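Local coordinates for shikimate kinase (Bacteroides thetaiotaomicron, PDB 3VAA), which probably catalyses the ATP-dependent phosphorylation of the 3-hydroxyl of shikimate, the fifth of seven steps toward chorismate, at residues Trp58-Arg63 and Ala78-Leu83; Met87-Ala92 and Phe108-Glu113; Arg134-Lys139 and Gly147-Glu152. One frame throughout, in Å; residues are numbered along the deposited sequence.

Overall arrangement
Interactions 1 and 2 form one neighbourhood: their centres are 11 Å apart and both use helix 68-91, first against helix 56-64 and then, further along, against the start of helix 111-118. Two polar links tie them together, Y59 OH to E90 OE1 at 2.6 Å (a probable hydrogen bond) and the salt bridge R63 NH2 to E90 OE2 at 2.7 Å. R81, a predicted shikimate ligand, packs on F108 between them. Interaction 3 lies apart, its centre 27 Å from that of interaction 1 and 30 Å from that of interaction 2, flanking the loop that carries R142, a predicted ATP ligand.

Interaction 1 (Trp58-Arg63 and Ala78-Leu83); sequences WYIEER and AGFREL
This is a small, wholly apolar helix-to-helix contact: I60 on helix 56-64 reaches across to F80 and L83, one turn apart on helix 68-91. All three side chains are buried, and no hydrogen bond crosses between the segments. The CA-CB bond of I60 points toward helix 68-91, and both of its branches are used. CG2, anti to the backbone N, makes the closest approach to L83, with I60 CG2 to L83 CD1 at 3.6 Å. On the longer branch I60 CG1 is also near L83 CD1, at 4.1 Å, and the chain then extends fully (chi2 166°), carrying its terminal methyl to the phenyl ring: I60 CD1 stands 4.2 Å from F80 CZ, approaching obliquely, and the two side chains cross at about a right angle. L83 also points toward the other helix. Its CG sits between the backbone N and the carbonyl carbon (chi1 77°), an uncommon setting for a leucine in a helix, and here it delivers CD1 to I60.

The two helices follow one another in the chain and, as in other shikimate kinases, probably make up the shikimate-binding region that stands over the P-loop core. D57, a predicted substrate ligand, lies beside I60, and R81, another, directly follows F80. The guanidinium of R81 has a salt bridge to E84 one turn on. L71 and M87, also on helix 68-91, add to the apolar surroundings of I60. Near the turn between the helices, E61 OE2 accepts a hydrogen bond from V68 N, joining helix 56-64 to the first turn of its successor.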
loop_
_atom_site.group_PDB
_atom_site.type_symbol
_atom_site.label_atom_id
_atom_site.label_comp_id
_atom_site.label_asym_id
_atom_site.label_seq_id
_atom_site.Cartn_x
_atom_site.Cartn_y
_atom_site.Cartn_z
ATOM N N TRP A 58 9.149 5.952 -0.849
ATOM C CA TRP A 58 9.777 7.275 -0.987
ATOM C C TRP A 58 10.709 7.512 0.193
ATOM O O TRP A 58 11.839 7.999 0.026
ATOM C CB TRP A 58 8.713 8.386 -1.073
ATOM C CG TRP A 58 9.251 9.790 -0.963
ATOM C CD1 TRP A 58 9.715 10.570 -1.977
ATOM C CD2 TRP A 58 9.371 10.577 0.238
ATOM N NE1 TRP A 58 10.130 11.792 -1.486
ATOM C CE2 TRP A 58 9.926 11.821 -0.132
ATOM C CE3 TRP A 58 9.066 10.344 1.589
ATOM C CZ2 TRP A 58 10.179 12.839 0.798
ATOM C CZ3 TRP A 58 9.326 11.351 2.517
ATOM C CH2 TRP A 58 9.877 12.588 2.111
ATOM N N TYR A 59 10.240 7.156 1.392
ATOM C CA TYR A 59 11.038 7.354 2.607
ATOM C C TYR A 59 12.365 6.573 2.528
ATOM O O TYR A 59 13.448 7.084 2.864
ATOM C CB TYR A 59 10.213 6.962 3.829
ATOM C CG TYR A 59 10.901 7.223 5.127
ATOM C CD1 TYR A 59 10.833 8.468 5.728
ATOM C CD2 TYR A 59 11.639 6.225 5.768
ATOM C CE1 TYR A 59 11.479 8.717 6.925
ATOM C CE2 TYR A 59 12.269 6.463 6.963
ATOM C CZ TYR A 59 12.196 7.721 7.535
ATOM O OH TYR A 59 12.831 7.989 8.737
ATOM N N ILE A 60 12.269 5.344 2.055
ATOM C CA ILE A 60 13.433 4.475 1.856
ATOM C C ILE A 60 14.444 5.139 0.898
ATOM O O ILE A 60 15.633 5.202 1.196
ATOM C CB ILE A 60 12.989 3.116 1.294
ATOM C CG1 ILE A 60 12.334 2.262 2.395
ATOM C CG2 ILE A 60 14.192 2.382 0.667
ATOM C CD1 ILE A 60 11.547 1.011 1.857
ATOM N N GLU A 61 13.957 5.662 -0.226
ATOM C CA GLU A 61 14.850 6.300 -1.204
ATOM C C GLU A 61 15.522 7.540 -0.644
ATOM O O GLU A 61 16.701 7.813 -0.961
ATOM C CB GLU A 61 14.106 6.617 -2.508
ATOM C CG GLU A 61 13.513 5.379 -3.168
ATOM C CD GLU A 61 13.033 5.604 -4.601
ATOM O OE1 GLU A 61 13.124 6.749 -5.113
ATOM O OE2 GLU A 61 12.608 4.607 -5.233
ATOM N N GLU A 62 14.783 8.308 0.160
ATOM C CA GLU A 62 15.353 9.500 0.819
ATOM C C GLU A 62 16.477 9.132 1.799
ATOM O O GLU A 62 17.484 9.821 1.897
ATOM C CB GLU A 62 14.279 10.267 1.590
ATOM C CG GLU A 62 13.284 11.006 0.740
ATOM C CD GLU A 62 13.876 12.187 -0.001
ATOM O OE1 GLU A 62 13.362 12.515 -1.087
ATOM O OE2 GLU A 62 14.856 12.789 0.484
ATOM N N ARG A 63 16.291 8.049 2.538
ATOM C CA ARG A 63 17.280 7.636 3.536
ATOM C C ARG A 63 18.546 7.046 2.954
ATOM O O ARG A 63 19.647 7.299 3.455
ATOM C CB ARG A 63 16.649 6.651 4.525
ATOM C CG ARG A 63 15.721 7.351 5.507
ATOM C CD ARG A 63 16.447 8.022 6.659
ATOM N NE ARG A 63 16.719 7.073 7.749
ATOM C CZ ARG A 63 17.851 6.403 7.926
ATOM N NH1 ARG A 63 18.894 6.594 7.127
ATOM N NH2 ARG A 63 17.950 5.558 8.938
ATOM N N ALA A 78 16.289 -10.459 0.333
ATOM C CA ALA A 78 16.416 -10.503 1.789
ATOM C C ALA A 78 16.918 -9.183 2.365
ATOM O O ALA A 78 16.388 -8.696 3.344
ATOM C CB ALA A 78 17.336 -11.655 2.220
ATOM N N GLY A 79 17.945 -8.610 1.740
ATOM C CA GLY A 79 18.534 -7.368 2.214
ATOM C C GLY A 79 17.571 -6.213 2.060
ATOM O O GLY A 79 17.456 -5.364 2.959
ATOM N N PHE A 80 16.874 -6.147 0.932
ATOM C CA PHE A 80 15.900 -5.084 0.764
ATOM C C PHE A 80 14.773 -5.192 1.790
ATOM O O PHE A 80 14.326 -4.171 2.368
ATOM C CB PHE A 80 15.300 -5.047 -0.634
ATOM C CG PHE A 80 14.271 -3.977 -0.777
ATOM C CD1 PHE A 80 14.654 -2.674 -1.012
ATOM C CD2 PHE A 80 12.933 -4.256 -0.607
ATOM C CE1 PHE A 80 13.715 -1.670 -1.113
ATOM C CE2 PHE A 80 11.980 -3.251 -0.711
ATOM C CZ PHE A 80 12.380 -1.957 -0.962
ATOM N N ARG A 81 14.288 -6.411 2.030
ATOM C CA ARG A 81 13.203 -6.578 3.006
ATOM C C ARG A 81 13.625 -6.204 4.435
ATOM O O ARG A 81 12.813 -5.701 5.213
ATOM C CB ARG A 81 12.606 -7.971 2.963
ATOM C CG ARG A 81 11.945 -8.305 1.622
ATOM C CD ARG A 81 10.805 -7.356 1.318
ATOM N NE ARG A 81 10.262 -7.618 -0.017
ATOM C CZ ARG A 81 9.346 -6.879 -0.623
ATOM N NH1 ARG A 81 8.812 -5.815 -0.035
ATOM N NH2 ARG A 81 8.928 -7.224 -1.835
ATOM N N GLU A 82 14.883 -6.474 4.778
ATOM C CA GLU A 82 15.414 -6.052 6.097
ATOM C C GLU A 82 15.404 -4.517 6.198
ATOM O O GLU A 82 14.962 -3.953 7.188
ATOM C CB GLU A 82 16.825 -6.586 6.285
ATOM C CG GLU A 82 17.484 -6.245 7.611
ATOM C CD GLU A 82 18.897 -6.811 7.652
ATOM O OE1 GLU A 82 19.044 -7.997 7.963
ATOM O OE2 GLU A 82 19.833 -6.065 7.388
ATOM N N LEU A 83 15.866 -3.832 5.160
ATOM C CA LEU A 83 15.895 -2.378 5.226
ATOM C C LEU A 83 14.485 -1.788 5.237
ATOM O O LEU A 83 14.222 -0.801 5.939
ATOM C CB LEU A 83 16.752 -1.790 4.107
ATOM C CG LEU A 83 16.389 -1.646 2.681
ATOM C CD1 LEU A 83 15.447 -0.461 2.448
ATOM C CD2 LEU A 83 17.733 -1.410 1.979
#

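Interaction 2 (Met87-Ala92 and Phe108-Glu113); sequences MLHEVA and FYDNME
L88, near the end of helix 68-91, lays one methyl over the flat side-chain amide of N111 at the start of helix 111-118. L88 CD2 is 3.7 Å from N111 CG and equally close to N111 CB, so the methyl sits above the amide carbon and its stem. The torsions explain the meeting: CG of L88 is anti to the backbone N (chi1 176°), which carries CD2 toward helix 111-118. In N111, CG lies beside the backbone N, and a chi2 of -6° swings OD1 back over the CA side, leaving ND2 to point the other way, where it gives a hydrogen bond to A105 O. The amide thus has a polar partner at each end while its face meets a hydrocarbon.

At the OD1 end the partner is a water that also knits in H89 and D110. It donates to N111 OD1 at 2.7 Å and to D110 OD1 at 2.6 Å, and lies in the plane of the imidazole, 2.7 Å from H89 NE2. The histidine and carboxylate do not touch directly, as H89 NE2 and D110 OD1 stand 4.4 Å apart.

In the fold, this joins the end of the long helix to the loop and helix leading into strand 120-125 of the parallel, P-loop kinase sheet; L88 also rests on F29 of strand 27-31. A type II' turn from F108 to N111, closed by N111 N to F108 O at 3.0 Å, leads into helix 111-118. D110 holds the N-cap position, yet its carboxylate makes no capping bond; OD1 takes the water, and OD2 has a long, weak ion pair with R117. The ring of H89 stacks with that of F114 on the same helix.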
loop_
_atom_site.group_PDB
_atom_site.type_symbol
_atom_site.label_atom_id
_atom_site.label_comp_id
_atom_site.label_asym_id
_atom_site.label_seq_id
_atom_site.Cartn_x
_atom_site.Cartn_y
_atom_site.Cartn_z
ATOM N N MET A 87 12.926 0.671 8.052
ATOM C CA MET A 87 12.350 1.959 7.755
ATOM C C MET A 87 10.877 2.027 8.220
ATOM O O MET A 87 10.413 3.090 8.667
ATOM C CB MET A 87 12.501 2.292 6.271
ATOM C CG MET A 87 13.951 2.545 5.821
ATOM S SD MET A 87 14.860 3.727 6.835
ATOM C CE MET A 87 15.667 2.656 8.069
ATOM N N LEU A 88 10.163 0.920 8.134
ATOM C CA LEU A 88 8.802 0.823 8.683
ATOM C C LEU A 88 8.852 1.177 10.177
ATOM O O LEU A 88 8.015 1.939 10.671
ATOM C CB LEU A 88 8.231 -0.575 8.502
ATOM C CG LEU A 88 6.854 -0.851 9.120
ATOM C CD1 LEU A 88 5.806 0.121 8.549
ATOM C CD2 LEU A 88 6.433 -2.320 8.880
ATOM N N HIS A 89 9.845 0.647 10.903
ATOM C CA HIS A 89 9.975 0.962 12.321
ATOM C C HIS A 89 10.269 2.434 12.575
ATOM O O HIS A 89 9.833 2.982 13.581
ATOM C CB HIS A 89 10.968 0.007 13.002
ATOM C CG HIS A 89 10.401 -1.356 13.216
ATOM N ND1 HIS A 89 10.263 -1.912 14.466
ATOM C CD2 HIS A 89 9.827 -2.228 12.352
ATOM C CE1 HIS A 89 9.692 -3.099 14.358
ATOM N NE2 HIS A 89 9.415 -3.318 13.087
ATOM N N GLU A 90 11.003 3.073 11.679
ATOM C CA GLU A 90 11.265 4.496 11.814
ATOM C C GLU A 90 9.999 5.331 11.604
ATOM O O GLU A 90 9.697 6.217 12.410
ATOM C CB GLU A 90 12.347 4.959 10.841
ATOM C CG GLU A 90 13.729 4.483 11.178
ATOM C CD GLU A 90 14.811 5.269 10.456
ATOM O OE1 GLU A 90 14.472 6.189 9.681
ATOM O OE2 GLU A 90 16.006 4.979 10.648
ATOM N N VAL A 91 9.258 5.049 10.522
ATOM C CA VAL A 91 8.069 5.872 10.219
ATOM C C VAL A 91 6.971 5.609 11.231
ATOM O O VAL A 91 6.120 6.464 11.468
ATOM C CB VAL A 91 7.559 5.695 8.754
ATOM C CG1 VAL A 91 8.674 6.081 7.751
ATOM C CG2 VAL A 91 7.071 4.294 8.480
ATOM N N ALA A 92 6.981 4.436 11.839
ATOM C CA ALA A 92 5.973 4.087 12.839
ATOM C C ALA A 92 6.073 4.957 14.111
ATOM O O ALA A 92 5.165 4.942 14.942
ATOM C CB ALA A 92 6.068 2.614 13.179
ATOM N N PHE A 108 6.521 -9.858 5.383
ATOM C CA PHE A 108 7.811 -10.152 6.002
ATOM C C PHE A 108 7.901 -9.764 7.456
ATOM O O PHE A 108 7.137 -8.903 7.940
ATOM C CB PHE A 108 8.897 -9.465 5.189
ATOM C CG PHE A 108 8.938 -9.927 3.774
ATOM C CD1 PHE A 108 9.561 -11.123 3.440
ATOM C CD2 PHE A 108 8.308 -9.205 2.792
ATOM C CE1 PHE A 108 9.574 -11.570 2.125
ATOM C CE2 PHE A 108 8.304 -9.646 1.481
ATOM C CZ PHE A 108 8.929 -10.820 1.149
ATOM N N TYR A 109 8.853 -10.402 8.150
ATOM C CA TYR A 109 9.085 -10.163 9.581
ATOM C C TYR A 109 7.757 -10.216 10.329
ATOM O O TYR A 109 6.916 -11.071 10.008
ATOM C CB TYR A 109 9.842 -8.832 9.776
ATOM C CG TYR A 109 11.232 -8.873 9.169
ATOM C CD1 TYR A 109 12.309 -9.382 9.892
ATOM C CD2 TYR A 109 11.471 -8.431 7.882
ATOM C CE1 TYR A 109 13.577 -9.451 9.336
ATOM C CE2 TYR A 109 12.735 -8.511 7.308
ATOM C CZ TYR A 109 13.782 -9.007 8.041
ATOM O OH TYR A 109 15.035 -9.077 7.500
ATOM N N ASP A 110 7.565 -9.347 11.330
ATOM C CA ASP A 110 6.267 -9.213 12.004
ATOM C C ASP A 110 5.636 -7.888 11.547
ATOM O O ASP A 110 4.893 -7.249 12.295
ATOM C CB ASP A 110 6.450 -9.182 13.532
ATOM C CG ASP A 110 7.355 -8.038 14.001
ATOM O OD1 ASP A 110 8.113 -7.474 13.167
ATOM O OD2 ASP A 110 7.318 -7.720 15.221
ATOM N N ASN A 111 5.910 -7.487 10.308
ATOM C CA ASN A 111 5.474 -6.165 9.820
ATOM C C ASN A 111 3.984 -5.881 9.994
ATOM O O ASN A 111 3.616 -4.782 10.397
ATOM C CB ASN A 111 5.861 -5.984 8.351
ATOM C CG ASN A 111 7.373 -5.787 8.131
ATOM O OD1 ASN A 111 8.170 -5.672 9.071
ATOM N ND2 ASN A 111 7.767 -5.745 6.849
ATOM N N MET A 112 3.134 -6.857 9.679
ATOM C CA MET A 112 1.688 -6.638 9.786
ATOM C C MET A 112 1.285 -6.538 11.249
ATOM O O MET A 112 0.540 -5.642 11.629
ATOM C CB MET A 112 0.882 -7.724 9.078
ATOM C CG MET A 112 -0.660 -7.461 9.074
ATOM S SD MET A 112 -1.147 -5.878 8.333
ATOM C CE MET A 112 -0.068 -6.052 7.062
ATOM N N GLU A 113 1.810 -7.437 12.075
ATOM C CA GLU A 113 1.501 -7.441 13.492
ATOM C C GLU A 113 1.989 -6.125 14.116
ATOM O O GLU A 113 1.311 -5.530 14.965
ATOM C CB GLU A 113 2.146 -8.665 14.134
ATOM C CG GLU A 113 2.029 -8.785 15.623
ATOM C CD GLU A 113 2.866 -9.947 16.147
ATOM O OE1 GLU A 113 2.385 -11.098 16.110
ATOM O OE2 GLU A 113 4.008 -9.704 16.594
HETATM O O HOH W 1 8.082 -5.293 11.786
#

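Interaction 3 (Arg134-Lys139 and Gly147-Glu152); sequences RLRIAK and GKEDDE
The guanidinium of R136 has two carboxylates near it, placed differently. E149 OE1 lies at its edge, near the plane, but 4.4 Å from R136 NE, beyond salt-bridge range. D150 OD1 comes in obliquely, well out of the plane, 3.8 Å from R136 NH2; the guanidinium and carboxylate planes stand 79° apart, and no N-H points at the oxygen, so this long salt bridge is an attraction of charges alone.

The firmer grip belongs to K139. Its chain leaves with CG anti to the backbone N, then bends at each of the next three torsions, curling the ammonium round to the other segment. There K139 NZ gives a hydrogen bond to K148 O at 2.9 Å, with the nitrogen tilted from the carbonyl plane, and forms a salt bridge to E149 OE2 at 3.5 Å. Two waters also accept from it: one, 3.0 Å from K139 NZ, takes a second bond from G147 N, and the other, 2.8 Å from K139 NZ, donates to E149 OE1. One ammonium therefore ties together backbone, carboxylate and solvent at an exposed surface.

The segments hold the two ends of the loop between helices 128-137 and 150-168. That loop carries R142, predicted to bind ATP; it is probably the lid that is mobile in shikimate kinases, and K139 joins its two ends.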
loop_
_atom_site.group_PDB
_atom_site.type_symbol
_atom_site.label_atom_id
_atom_site.label_comp_id
_atom_site.label_asym_id
_atom_site.label_seq_id
_atom_site.Cartn_x
_atom_site.Cartn_y
_atom_site.Cartn_z
ATOM N N ARG A 134 -7.088 -1.266 -13.886
ATOM C CA ARG A 134 -6.148 -0.236 -13.469
ATOM C C ARG A 134 -4.715 -0.516 -13.890
ATOM O O ARG A 134 -4.020 0.377 -14.348
ATOM C CB ARG A 134 -6.177 -0.039 -11.955
ATOM C CG ARG A 134 -7.478 0.538 -11.431
ATOM C CD ARG A 134 -7.444 0.563 -9.895
ATOM N NE ARG A 134 -8.627 1.196 -9.332
ATOM C CZ ARG A 134 -8.907 1.252 -8.033
ATOM N NH1 ARG A 134 -8.096 0.712 -7.127
ATOM N NH2 ARG A 134 -10.022 1.839 -7.634
ATOM N N LEU A 135 -4.279 -1.763 -13.739
ATOM C CA LEU A 135 -2.905 -2.122 -14.055
ATOM C C LEU A 135 -2.664 -2.153 -15.559
ATOM O O LEU A 135 -1.569 -1.839 -16.006
ATOM C CB LEU A 135 -2.513 -3.430 -13.352
ATOM C CG LEU A 135 -2.465 -3.291 -11.821
ATOM C CD1 LEU A 135 -2.313 -4.637 -11.128
ATOM C CD2 LEU A 135 -1.357 -2.342 -11.352
ATOM N N ARG A 136 -3.684 -2.530 -16.325
ATOM C CA ARG A 136 -3.618 -2.490 -17.795
ATOM C C ARG A 136 -3.348 -1.071 -18.255
ATOM O O ARG A 136 -2.511 -0.817 -19.125
ATOM C CB ARG A 136 -4.963 -2.893 -18.395
ATOM C CG ARG A 136 -5.059 -4.257 -19.001
ATOM C CD ARG A 136 -6.444 -4.388 -19.652
ATOM N NE ARG A 136 -6.366 -4.901 -21.009
ATOM C CZ ARG A 136 -7.420 -5.108 -21.790
ATOM N NH1 ARG A 136 -8.644 -4.860 -21.338
ATOM N NH2 ARG A 136 -7.251 -5.565 -23.026
ATOM N N ILE A 137 -4.101 -0.141 -17.685
ATOM C CA ILE A 137 -3.971 1.273 -18.032
ATOM C C ILE A 137 -2.639 1.851 -17.571
ATOM O O ILE A 137 -2.086 2.742 -18.217
ATOM C CB ILE A 137 -5.140 2.077 -17.443
ATOM C CG1 ILE A 137 -6.433 1.678 -18.144
ATOM C CG2 ILE A 137 -4.921 3.552 -17.641
ATOM C CD1 ILE A 137 -6.463 2.022 -19.617
ATOM N N ALA A 138 -2.120 1.321 -16.464
ATOM C CA ALA A 138 -0.834 1.747 -15.914
ATOM C C ALA A 138 0.293 0.754 -16.255
ATOM O O ALA A 138 1.330 0.751 -15.587
ATOM C CB ALA A 138 -0.938 1.867 -14.396
ATOM N N LYS A 139 0.092 -0.074 -17.282
ATOM C CA LYS A 139 1.062 -1.122 -17.670
ATOM C C LYS A 139 2.493 -0.606 -17.779
ATOM O O LYS A 139 3.424 -1.235 -17.273
ATOM C CB LYS A 139 0.639 -1.767 -19.001
ATOM C CG LYS A 139 1.669 -2.738 -19.614
ATOM C CD LYS A 139 1.822 -4.033 -18.818
ATOM C CE LYS A 139 0.605 -4.940 -18.972
ATOM N NZ LYS A 139 0.393 -5.317 -20.406
ATOM N N GLY A 147 4.386 -7.420 -21.234
ATOM C CA GLY A 147 4.143 -8.581 -22.087
ATOM C C GLY A 147 2.935 -9.428 -21.702
ATOM O O GLY A 147 2.510 -10.279 -22.480
ATOM N N LYS A 148 2.366 -9.195 -20.520
ATOM C CA LYS A 148 1.212 -9.980 -20.071
ATOM C C LYS A 148 -0.097 -9.322 -20.487
ATOM O O LYS A 148 -0.312 -8.141 -20.221
ATOM C CB LYS A 148 1.226 -10.151 -18.560
ATOM C CG LYS A 148 2.501 -10.782 -18.021
ATOM C CD LYS A 148 2.403 -10.995 -16.518
ATOM C CE LYS A 148 3.756 -11.348 -15.901
ATOM N NZ LYS A 148 4.357 -12.592 -16.460
ATOM N N GLU A 149 -0.959 -10.102 -21.135
ATOM C CA GLU A 149 -2.271 -9.635 -21.560
ATOM C C GLU A 149 -3.376 -10.632 -21.166
ATOM O O GLU A 149 -3.115 -11.789 -20.773
ATOM C CB GLU A 149 -2.302 -9.429 -23.082
ATOM C CG GLU A 149 -1.307 -8.390 -23.641
ATOM C CD GLU A 149 -1.667 -6.937 -23.305
ATOM O OE1 GLU A 149 -2.787 -6.689 -22.805
ATOM O OE2 GLU A 149 -0.831 -6.038 -23.563
ATOM N N ASP A 150 -4.602 -10.126 -21.224
ATOM C CA ASP A 150 -5.807 -10.888 -20.980
ATOM C C ASP A 150 -5.662 -11.926 -19.863
ATOM O O ASP A 150 -5.319 -11.571 -18.731
ATOM C CB ASP A 150 -6.261 -11.521 -22.299
ATOM C CG ASP A 150 -6.503 -10.488 -23.382
ATOM O OD1 ASP A 150 -6.554 -9.277 -23.057
ATOM O OD2 ASP A 150 -6.647 -10.884 -24.552
ATOM N N ASP A 151 -5.884 -13.199 -20.192
ATOM C CA ASP A 151 -5.877 -14.270 -19.187
ATOM C C ASP A 151 -4.539 -14.393 -18.451
ATOM O O ASP A 151 -4.511 -14.693 -17.252
ATOM C CB ASP A 151 -6.267 -15.601 -19.850
ATOM C CG ASP A 151 -6.714 -16.659 -18.847
ATOM O OD1 ASP A 151 -6.719 -16.392 -17.620
ATOM O OD2 ASP A 151 -7.080 -17.769 -19.301
ATOM N N GLU A 152 -3.431 -14.150 -19.149
ATOM C CA GLU A 152 -2.126 -14.240 -18.506
ATOM C C GLU A 152 -1.974 -13.166 -17.426
ATOM O O GLU A 152 -1.502 -13.450 -16.314
ATOM C CB GLU A 152 -1.000 -14.102 -19.523
ATOM C CG GLU A 152 0.370 -14.294 -18.915
ATOM C CD GLU A 152 1.506 -14.101 -19.901
ATOM O OE1 GLU A 152 1.249 -13.760 -21.079
ATOM O OE2 GLU A 152 2.670 -14.284 -19.480
HETATM O O HOH W 2 2.818 -5.167 -22.102
HETATM O O HOH W 3 -2.404 -5.417 -20.705
#